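Local coordinates for protein endoglucanase CEL5A (PDB 4AFM) that forms the non-catalytic carbohydrate-binding module of a family 5 endoglucanase and probably recognises plant cell-wall glucans such as xyloglucan, at residues Ser26-Gln31 and Thr36-Leu41; Lys43-Lys48 and Glu90-Ala95; Ile75-Tyr78 and Thr84-Phe87. One frame throughout, in Å; residues are numbered along the deposited sequence.

Contact 1 (Ser26-Gln31 and Thr36-Leu41)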
loop_
_atom_site.group_PDB
_atom_site.type_symbol
_atom_site.label_atom_id
_atom_site.label_comp_id
_atom_site.label_asym_id
_atom_site.label_seq_id
_atom_site.Cartn_x
_atom_site.Cartn_y
_atom_site.Cartn_z
ATOM N N SER A 26 -8.607 5.523 8.267
ATOM C CA SER A 26 -7.700 4.385 8.365
ATOM C C SER A 26 -6.263 4.737 8.548
ATOM O O SER A 26 -5.837 5.829 8.063
ATOM C CB SER A 26 -7.768 3.514 7.117
ATOM O OG SER A 26 -9.149 3.198 6.797
ATOM N N ALA A 27 -5.462 3.879 9.115
ATOM C CA ALA A 27 -4.025 3.990 9.097
ATOM C C ALA A 27 -3.424 3.355 7.887
ATOM O O ALA A 27 -2.299 3.699 7.493
ATOM C CB ALA A 27 -3.447 3.371 10.386
ATOM N N TYR A 28 -4.056 2.314 7.305
ATOM C CA TYR A 28 -3.475 1.547 6.211
ATOM C C TYR A 28 -4.607 0.846 5.488
ATOM O O TYR A 28 -5.517 0.312 6.201
ATOM C CB TYR A 28 -2.546 0.455 6.850
ATOM C CG TYR A 28 -1.917 -0.467 5.834
ATOM C CD1 TYR A 28 -0.731 -0.146 5.193
ATOM C CD2 TYR A 28 -2.510 -1.706 5.530
ATOM C CE1 TYR A 28 -0.140 -0.986 4.220
ATOM C CE2 TYR A 28 -1.977 -2.548 4.587
ATOM C CZ TYR A 28 -0.816 -2.193 3.948
ATOM O OH TYR A 28 -0.196 -3.040 3.009
ATOM N N GLU A 29 -4.646 0.818 4.221
ATOM C CA GLU A 29 -5.685 0.115 3.457
ATOM C C GLU A 29 -5.149 -0.552 2.277
ATOM O O GLU A 29 -4.282 0.097 1.555
ATOM C CB GLU A 29 -6.772 1.197 2.958
ATOM C CG GLU A 29 -7.497 1.821 4.117
ATOM C CD GLU A 29 -8.374 2.824 3.573
ATOM O OE1 GLU A 29 -7.940 3.945 3.060
ATOM O OE2 GLU A 29 -9.564 2.727 3.861
ATOM N N LEU A 30 -5.689 -1.655 1.884
ATOM C CA LEU A 30 -5.381 -2.330 0.610
ATOM C C LEU A 30 -6.614 -2.779 -0.019
ATOM O O LEU A 30 -7.673 -3.180 0.692
ATOM C CB LEU A 30 -4.670 -3.624 0.749
ATOM C CG LEU A 30 -3.352 -3.504 1.303
ATOM C CD1 LEU A 30 -2.653 -4.938 1.589
ATOM C CD2 LEU A 30 -2.318 -3.003 0.220
ATOM N N GLN A 31 -6.759 -2.768 -1.320
ATOM C CA GLN A 31 -7.862 -3.304 -2.011
ATOM C C GLN A 31 -7.333 -4.366 -3.000
ATOM O O GLN A 31 -6.896 -4.005 -4.115
ATOM C CB GLN A 31 -8.571 -2.233 -2.703
ATOM C CG GLN A 31 -9.124 -1.335 -1.596
ATOM C CD GLN A 31 -10.127 -0.288 -2.041
ATOM O OE1 GLN A 31 -10.920 -0.451 -2.985
ATOM N NE2 GLN A 31 -10.152 0.784 -1.281
ATOM N N THR A 36 -1.562 -4.558 -6.691
ATOM C CA THR A 36 -0.682 -5.738 -6.554
ATOM C C THR A 36 -0.372 -5.906 -5.070
ATOM O O THR A 36 -0.189 -4.957 -4.301
ATOM C CB THR A 36 0.574 -5.527 -7.414
ATOM O OG1 THR A 36 1.256 -6.801 -7.410
ATOM C CG2 THR A 36 1.487 -4.476 -6.904
HETATM N N MSE A 37 -0.325 -7.136 -4.614
HETATM C CA MSE A 37 -0.281 -7.446 -3.187
HETATM C C MSE A 37 1.141 -7.466 -2.651
HETATM O O MSE A 37 2.024 -8.085 -3.258
HETATM C CB MSE A 37 -0.932 -8.845 -3.019
HETATM C CG MSE A 37 -2.449 -8.833 -3.086
HETATM SE SE MSE A 37 -3.261 -7.739 -1.618
HETATM C CE MSE A 37 -2.685 -8.944 -0.144
ATOM N N PRO A 38 1.380 -6.921 -1.474
ATOM C CA PRO A 38 2.687 -6.983 -0.867
ATOM C C PRO A 38 2.973 -8.264 -0.148
ATOM O O PRO A 38 4.142 -8.565 0.200
ATOM C CB PRO A 38 2.704 -5.761 0.063
ATOM C CG PRO A 38 1.268 -5.634 0.483
ATOM C CD PRO A 38 0.489 -5.926 -0.783
ATOM N N PHE A 39 1.952 -9.090 0.163
ATOM C CA PHE A 39 2.143 -10.367 0.796
ATOM C C PHE A 39 1.116 -11.316 0.187
ATOM O O PHE A 39 0.137 -10.902 -0.439
ATOM C CB PHE A 39 2.100 -10.326 2.328
ATOM C CG PHE A 39 0.750 -10.098 2.911
ATOM C CD1 PHE A 39 0.169 -8.830 2.967
ATOM C CD2 PHE A 39 -0.013 -11.165 3.386
ATOM C CE1 PHE A 39 -1.092 -8.617 3.516
ATOM C CE2 PHE A 39 -1.240 -10.926 3.961
ATOM C CZ PHE A 39 -1.819 -9.681 3.970
ATOM N N ASP A 40 1.317 -12.602 0.452
ATOM C CA ASP A 40 0.472 -13.667 -0.120
ATOM C C ASP A 40 -0.502 -14.170 0.970
ATOM O O ASP A 40 -0.163 -14.804 1.954
ATOM C CB ASP A 40 1.374 -14.839 -0.532
ATOM C CG ASP A 40 0.556 -15.946 -1.152
ATOM O OD1 ASP A 40 -0.668 -15.852 -1.302
ATOM O OD2 ASP A 40 1.232 -16.976 -1.490
ATOM N N LEU A 41 -1.785 -13.794 0.761
ATOM C CA LEU A 41 -2.876 -14.194 1.676
ATOM C C LEU A 41 -3.040 -15.670 1.830
ATOM O O LEU A 41 -3.665 -16.171 2.763
ATOM C CB LEU A 41 -4.150 -13.596 1.131
ATOM C CG LEU A 41 -4.272 -12.060 1.385
ATOM C CD1 LEU A 41 -5.265 -11.467 0.390
ATOM C CD2 LEU A 41 -4.722 -11.749 2.821
#

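Contact 2 (Lys43-Lys48 and Glu90-Ala95)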
loop_
_atom_site.group_PDB
_atom_site.type_symbol
_atom_site.label_atom_id
_atom_site.label_comp_id
_atom_site.label_asym_id
_atom_site.label_seq_id
_atom_site.Cartn_x
_atom_site.Cartn_y
_atom_site.Cartn_z
ATOM N N LYS A 43 -0.632 -17.889 2.262
ATOM C CA LYS A 43 0.251 -18.471 3.313
ATOM C C LYS A 43 -0.402 -18.319 4.661
ATOM O O LYS A 43 -1.310 -17.540 4.862
ATOM C CB LYS A 43 1.592 -17.731 3.279
ATOM C CG LYS A 43 2.277 -17.916 1.927
ATOM C CD LYS A 43 3.738 -17.559 1.701
ATOM C CE LYS A 43 4.596 -18.379 2.637
ATOM N NZ LYS A 43 4.951 -19.703 2.021
ATOM N N ASN A 44 0.120 -19.065 5.664
ATOM C CA ASN A 44 -0.296 -18.789 7.011
ATOM C C ASN A 44 0.463 -17.588 7.437
ATOM O O ASN A 44 1.649 -17.434 7.024
ATOM C CB ASN A 44 0.048 -19.980 7.917
ATOM C CG ASN A 44 -0.763 -19.920 9.150
ATOM O OD1 ASN A 44 -1.727 -19.108 9.349
ATOM N ND2 ASN A 44 -0.373 -20.796 10.112
ATOM N N PHE A 45 -0.223 -16.592 7.832
ATOM C CA PHE A 45 0.429 -15.306 8.179
ATOM C C PHE A 45 -0.141 -14.700 9.426
ATOM O O PHE A 45 -1.221 -15.106 9.927
ATOM C CB PHE A 45 0.232 -14.322 7.013
ATOM C CG PHE A 45 -1.192 -13.878 6.738
ATOM C CD1 PHE A 45 -1.766 -12.821 7.527
ATOM C CD2 PHE A 45 -2.000 -14.453 5.775
ATOM C CE1 PHE A 45 -3.058 -12.497 7.310
ATOM C CE2 PHE A 45 -3.288 -14.130 5.587
ATOM C CZ PHE A 45 -3.854 -13.094 6.360
ATOM N N GLU A 46 0.618 -13.755 9.969
ATOM C CA GLU A 46 0.085 -12.833 10.964
ATOM C C GLU A 46 0.414 -11.455 10.543
ATOM O O GLU A 46 1.368 -11.226 9.759
ATOM C CB GLU A 46 0.647 -13.083 12.351
ATOM C CG GLU A 46 2.118 -13.147 12.443
ATOM C CD GLU A 46 2.589 -13.620 13.807
ATOM O OE1 GLU A 46 1.802 -14.289 14.563
ATOM O OE2 GLU A 46 3.797 -13.283 14.065
ATOM N N ILE A 47 -0.416 -10.522 10.961
ATOM C CA ILE A 47 -0.147 -9.104 10.735
ATOM C C ILE A 47 0.197 -8.483 12.076
ATOM O O ILE A 47 -0.619 -8.674 13.061
ATOM C CB ILE A 47 -1.391 -8.457 10.098
ATOM C CG1 ILE A 47 -1.592 -9.042 8.649
ATOM C CG2 ILE A 47 -1.251 -6.907 10.035
ATOM C CD1 ILE A 47 -2.866 -8.648 8.038
ATOM N N LYS A 48 1.250 -7.779 12.215
ATOM C CA LYS A 48 1.617 -7.162 13.474
ATOM C C LYS A 48 1.706 -5.676 13.256
ATOM O O LYS A 48 2.309 -5.177 12.266
ATOM C CB LYS A 48 2.991 -7.644 13.918
ATOM C CG LYS A 48 2.973 -9.172 14.089
ATOM C CD LYS A 48 4.216 -9.597 14.812
ATOM C CE LYS A 48 5.255 -9.997 13.863
ATOM N NZ LYS A 48 5.998 -11.046 14.644
ATOM N N GLU A 90 -5.741 -17.312 11.170
ATOM C CA GLU A 90 -6.867 -18.178 11.528
ATOM C C GLU A 90 -7.943 -17.274 12.264
ATOM O O GLU A 90 -9.161 -17.557 12.049
ATOM C CB GLU A 90 -6.297 -19.262 12.414
ATOM C CG GLU A 90 -5.310 -20.294 11.801
ATOM C CD GLU A 90 -5.402 -20.668 10.274
ATOM O OE1 GLU A 90 -6.335 -21.421 9.910
ATOM O OE2 GLU A 90 -4.477 -20.314 9.426
ATOM N N GLN A 91 -7.587 -16.289 13.040
ATOM C CA GLN A 91 -8.597 -15.415 13.616
ATOM C C GLN A 91 -9.365 -14.654 12.549
ATOM O O GLN A 91 -10.575 -14.480 12.538
ATOM C CB GLN A 91 -7.782 -14.575 14.536
ATOM C CG GLN A 91 -8.494 -13.431 15.012
ATOM C CD GLN A 91 -7.578 -12.315 15.531
ATOM O OE1 GLN A 91 -6.427 -12.000 15.120
ATOM N NE2 GLN A 91 -8.171 -11.616 16.458
ATOM N N ILE A 92 -8.622 -14.145 11.540
ATOM C CA ILE A 92 -9.241 -13.398 10.448
ATOM C C ILE A 92 -10.191 -14.324 9.715
ATOM O O ILE A 92 -11.308 -13.868 9.358
ATOM C CB ILE A 92 -8.114 -12.834 9.498
ATOM C CG1 ILE A 92 -7.247 -11.813 10.225
ATOM C CG2 ILE A 92 -8.710 -12.293 8.272
ATOM C CD1 ILE A 92 -5.879 -11.522 9.517
ATOM N N ALA A 93 -9.792 -15.538 9.373
ATOM C CA ALA A 93 -10.660 -16.443 8.628
ATOM C C ALA A 93 -11.953 -16.745 9.413
ATOM O O ALA A 93 -13.003 -16.831 8.764
ATOM C CB ALA A 93 -9.871 -17.735 8.354
ATOM N N LYS A 94 -11.833 -16.867 10.719
ATOM C CA LYS A 94 -13.057 -17.150 11.493
ATOM C C LYS A 94 -14.011 -15.962 11.363
ATOM O O LYS A 94 -15.238 -16.136 11.162
ATOM C CB LYS A 94 -12.698 -17.355 12.917
ATOM C CG LYS A 94 -13.955 -17.558 13.756
ATOM C CD LYS A 94 -13.524 -17.750 15.221
ATOM C CE LYS A 94 -14.757 -18.040 16.097
ATOM N NZ LYS A 94 -14.260 -18.460 17.452
ATOM N N ALA A 95 -13.498 -14.742 11.431
ATOM C CA ALA A 95 -14.354 -13.543 11.287
ATOM C C ALA A 95 -14.848 -13.378 9.886
ATOM O O ALA A 95 -15.979 -12.931 9.641
ATOM C CB ALA A 95 -13.621 -12.314 11.749
#

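Contact 3 (Ile75-Tyr78 and Thr84-Phe87)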
loop_
_atom_site.group_PDB
_atom_site.type_symbol
_atom_site.label_atom_id
_atom_site.label_comp_id
_atom_site.label_asym_id
_atom_site.label_seq_id
_atom_site.Cartn_x
_atom_site.Cartn_y
_atom_site.Cartn_z
ATOM N N ILE A 75 -11.997 -7.178 13.421
ATOM C CA ILE A 75 -11.401 -7.981 14.453
ATOM C C ILE A 75 -10.516 -7.154 15.310
ATOM O O ILE A 75 -9.738 -6.294 14.926
ATOM C CB ILE A 75 -10.749 -9.237 14.202
ATOM C CG1 ILE A 75 -9.753 -8.907 13.166
ATOM C CG2 ILE A 75 -11.688 -10.321 13.657
ATOM C CD1 ILE A 75 -8.726 -10.076 13.020
ATOM N N SER A 76 -10.663 -7.497 16.587
ATOM C CA SER A 76 -9.707 -6.984 17.599
ATOM C C SER A 76 -8.458 -7.833 17.516
ATOM O O SER A 76 -8.455 -8.893 17.032
ATOM C CB SER A 76 -10.375 -7.013 19.000
ATOM O OG SER A 76 -10.732 -8.307 19.106
ATOM N N PRO A 77 -7.347 -7.318 18.118
ATOM C CA PRO A 77 -6.110 -8.132 18.095
ATOM C C PRO A 77 -6.298 -9.508 18.697
ATOM O O PRO A 77 -7.008 -9.636 19.701
ATOM C CB PRO A 77 -5.201 -7.257 18.994
ATOM C CG PRO A 77 -5.706 -5.821 18.794
ATOM C CD PRO A 77 -7.179 -6.003 18.708
ATOM N N TYR A 78 -5.657 -10.478 18.127
ATOM C CA TYR A 78 -5.567 -11.765 18.809
ATOM C C TYR A 78 -4.965 -11.509 20.172
ATOM O O TYR A 78 -5.479 -12.073 21.205
ATOM C CB TYR A 78 -4.753 -12.697 17.975
ATOM C CG TYR A 78 -4.654 -14.107 18.516
ATOM C CD1 TYR A 78 -5.700 -14.756 19.107
ATOM C CD2 TYR A 78 -3.416 -14.705 18.551
ATOM C CE1 TYR A 78 -5.504 -16.107 19.664
ATOM C CE2 TYR A 78 -3.218 -16.045 18.990
ATOM C CZ TYR A 78 -4.246 -16.647 19.551
ATOM O OH TYR A 78 -4.030 -17.975 20.053
ATOM N N THR A 84 2.346 -3.474 20.479
ATOM C CA THR A 84 2.176 -4.206 19.245
ATOM C C THR A 84 0.927 -5.030 19.250
ATOM O O THR A 84 0.704 -5.838 20.217
ATOM C CB THR A 84 3.379 -5.145 18.953
ATOM O OG1 THR A 84 4.575 -4.389 18.944
ATOM C CG2 THR A 84 3.247 -5.944 17.691
ATOM N N ALA A 85 0.058 -4.900 18.288
ATOM C CA ALA A 85 -1.126 -5.767 18.118
ATOM C C ALA A 85 -0.804 -6.866 17.152
ATOM O O ALA A 85 -0.165 -6.607 16.058
ATOM C CB ALA A 85 -2.257 -4.945 17.531
ATOM N N VAL A 86 -1.209 -8.077 17.446
ATOM C CA VAL A 86 -0.993 -9.237 16.569
ATOM C C VAL A 86 -2.301 -9.721 16.112
ATOM O O VAL A 86 -3.229 -9.985 16.948
ATOM C CB VAL A 86 -0.200 -10.312 17.314
ATOM C CG1 VAL A 86 -0.059 -11.535 16.423
ATOM C CG2 VAL A 86 1.125 -9.784 17.821
ATOM N N PHE A 87 -2.491 -9.928 14.792
ATOM C CA PHE A 87 -3.698 -10.484 14.198
ATOM C C PHE A 87 -3.276 -11.753 13.448
ATOM O O PHE A 87 -2.232 -11.734 12.800
ATOM C CB PHE A 87 -4.345 -9.513 13.210
ATOM C CG PHE A 87 -4.701 -8.184 13.808
ATOM C CD1 PHE A 87 -3.797 -7.131 13.813
ATOM C CD2 PHE A 87 -5.977 -7.952 14.367
ATOM C CE1 PHE A 87 -4.112 -5.919 14.305
ATOM C CE2 PHE A 87 -6.293 -6.711 14.877
ATOM C CZ PHE A 87 -5.375 -5.690 14.837
#

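Contact 1 (Ser26-Gln31 and Thr36-Leu41)
Leu30 and Pro38 meet at the middle of this contact. The link is purely apolar, and no hydrogen bond joins the two segments. The two side chains are aimed at each other. Leu30 CG stands anti to the carbonyl carbon (chi1 -65°), which carries the CD1 methyl toward the loop. There Leu30 CD1 rests 4.1 Å from Pro38 CD and equally close to Pro38 CG. The other methyl also grazes the proline, with Leu30 CD2 4.2 Å from Pro38 CD. Two more neighbours gather round the same CD1. Leu30 CD1 is 4.3 Å from the selenium (SE) of Met37, a selenomethionine, and 4.4 Å from CE1 of the Phe39 ring. Met37 is modelled in two conformers, so its share is less certain.

The same Pro38 CG also meets Tyr28. The hydroxyl oxygen Tyr28 OH lies 3.9 Å from Pro38 CG, and the tyrosine and the proline run past one another in opposite senses. A glycerol, probably from the crystallisation liquor, sits about 3 Å from the Tyr28 side chain. The second subunit approaches here as well: its Phe8 packs on Pro38.

Strand 28-30 is an outer strand of the four-stranded sheet, while Phe39 packs on Ala125 and Tyr127 in the other. The arrangement is that of a loop crossing between the two sheets of a beta-sandwich, held against an edge strand by apolar side chains.

Contact 2 (Lys43-Lys48 and Glu90-Ala95)
Phe45 and Ile92 cross at about a right angle where helix 89-96 meets the beta-sandwich of this module. The helix lies beside strand 45-52 of one sheet. Ile92 also touches Leu58 and Phe60 in strand 56-62 of the other sheet. Ile92 therefore enters the apolar interior from the helix and meets side chains of both layers.

Ile92 presents the tip of its longer branch. CG1 is anti to the carbonyl carbon (chi1 -65°), and the chain continues nearly straight to CD1. Phe45 takes the less common first torsion, with CG between its own backbone N and carbonyl carbon (chi1 66°). This swings the ring toward the helix and the Ile92 methyl. The methyl approaches the ring obliquely. The Phe45 ring also makes an edge-to-face pair with Phe39 and packs on Tyr127.

Ile47, two residues on along the strand, aims its CB at the helix segment. Its contact is lighter, with Ile47 CD1 4.4 Å from Ile92 CD1 in one of its two modelled conformers.

Nearer the surface, the side chains of Asn44 and Glu90 also cross at about a right angle. The amide and carboxylate planes are 82° apart.

Glu46 and Lys48 lie on the opposite side of the strand from Phe45 and Ile47. Lys48 NZ forms a salt bridge with Glu46 OE2 at 3.2 Å in one of the two modelled conformers of Glu46. The Ile92 methyl favours one ring corner: Ile92 CD1 is 3.7 Å from Phe45 CE1 but 4.1 Å from Phe45 CZ.

Contact 3 (Ile75-Tyr78 and Thr84-Phe87)
The backbones at Tyr78 and Phe87 come close, with Tyr78 CA 5.1 Å from Phe87 CA. Segment 84-87 is an extended strand. Segment 75-78 leaves the end of strand 71-75 and turns in beside it. One backbone bond joins them: Tyr78 N donates to Val86 O at 2.7 Å. It is weak because the N-H is poorly aimed, at 124°. The Tyr78 CB atom also leans on this oxygen.

Phe87 carries most of the side-chain packing. Its CG is anti to the carbonyl carbon (chi1 -58°), which lays the ring along the 75-77 backbone. Phe87 CE2 is 3.5 Å from Ile75 O, which lies at the ring edge near its plane. Phe87 CD2 is 3.7 Å from Ile75 CD1. Pro77 runs side by side with the ring, its CG 4.0 Å from Phe87 CZ. The same proline carbon, Pro77 CG, reaches 3.8 Å from Ala85 CB. A serine at Phe87 would probably open a gap beside Pro77 and deprive Ile75 CD1 of its ring partner.

Phe87 touches Leu58 of the opposing sheet, where Ile75 is the strand neighbour of Leu58. Val86 pairs by its backbone with Tyr79. The segment 75-78 thus passes from one sheet to the other and leads into the hairpin of strands 79-81 and 84-88, an intersheet connection of a beta-sandwich.

From the N terminus, contact 1 comes first. It closes a short loop of four residues after strand 28-30 and is complete before the others begin. Contact 2 then opens at strand 45-52 and closes on helix 89-96, with 41 residues between. Contact 3 falls within that span and closes its own five-residue loop. No two contacts cross. Contacts 1 and 2 touch through aromatic packing. Contacts 2 and 3 share a sheet, with a probable hydrogen bond from Phe87 N to Ile47 O at 2.8 Å. Contacts 1 and 3 lie on opposite sides of the chain centre. Contact 1 holds the 36-41 loop on edge strand 28-30, contact 2 joins the helix to strand 45-52, and contact 3 ties the crossing from strand 71-75 to strand 84-88.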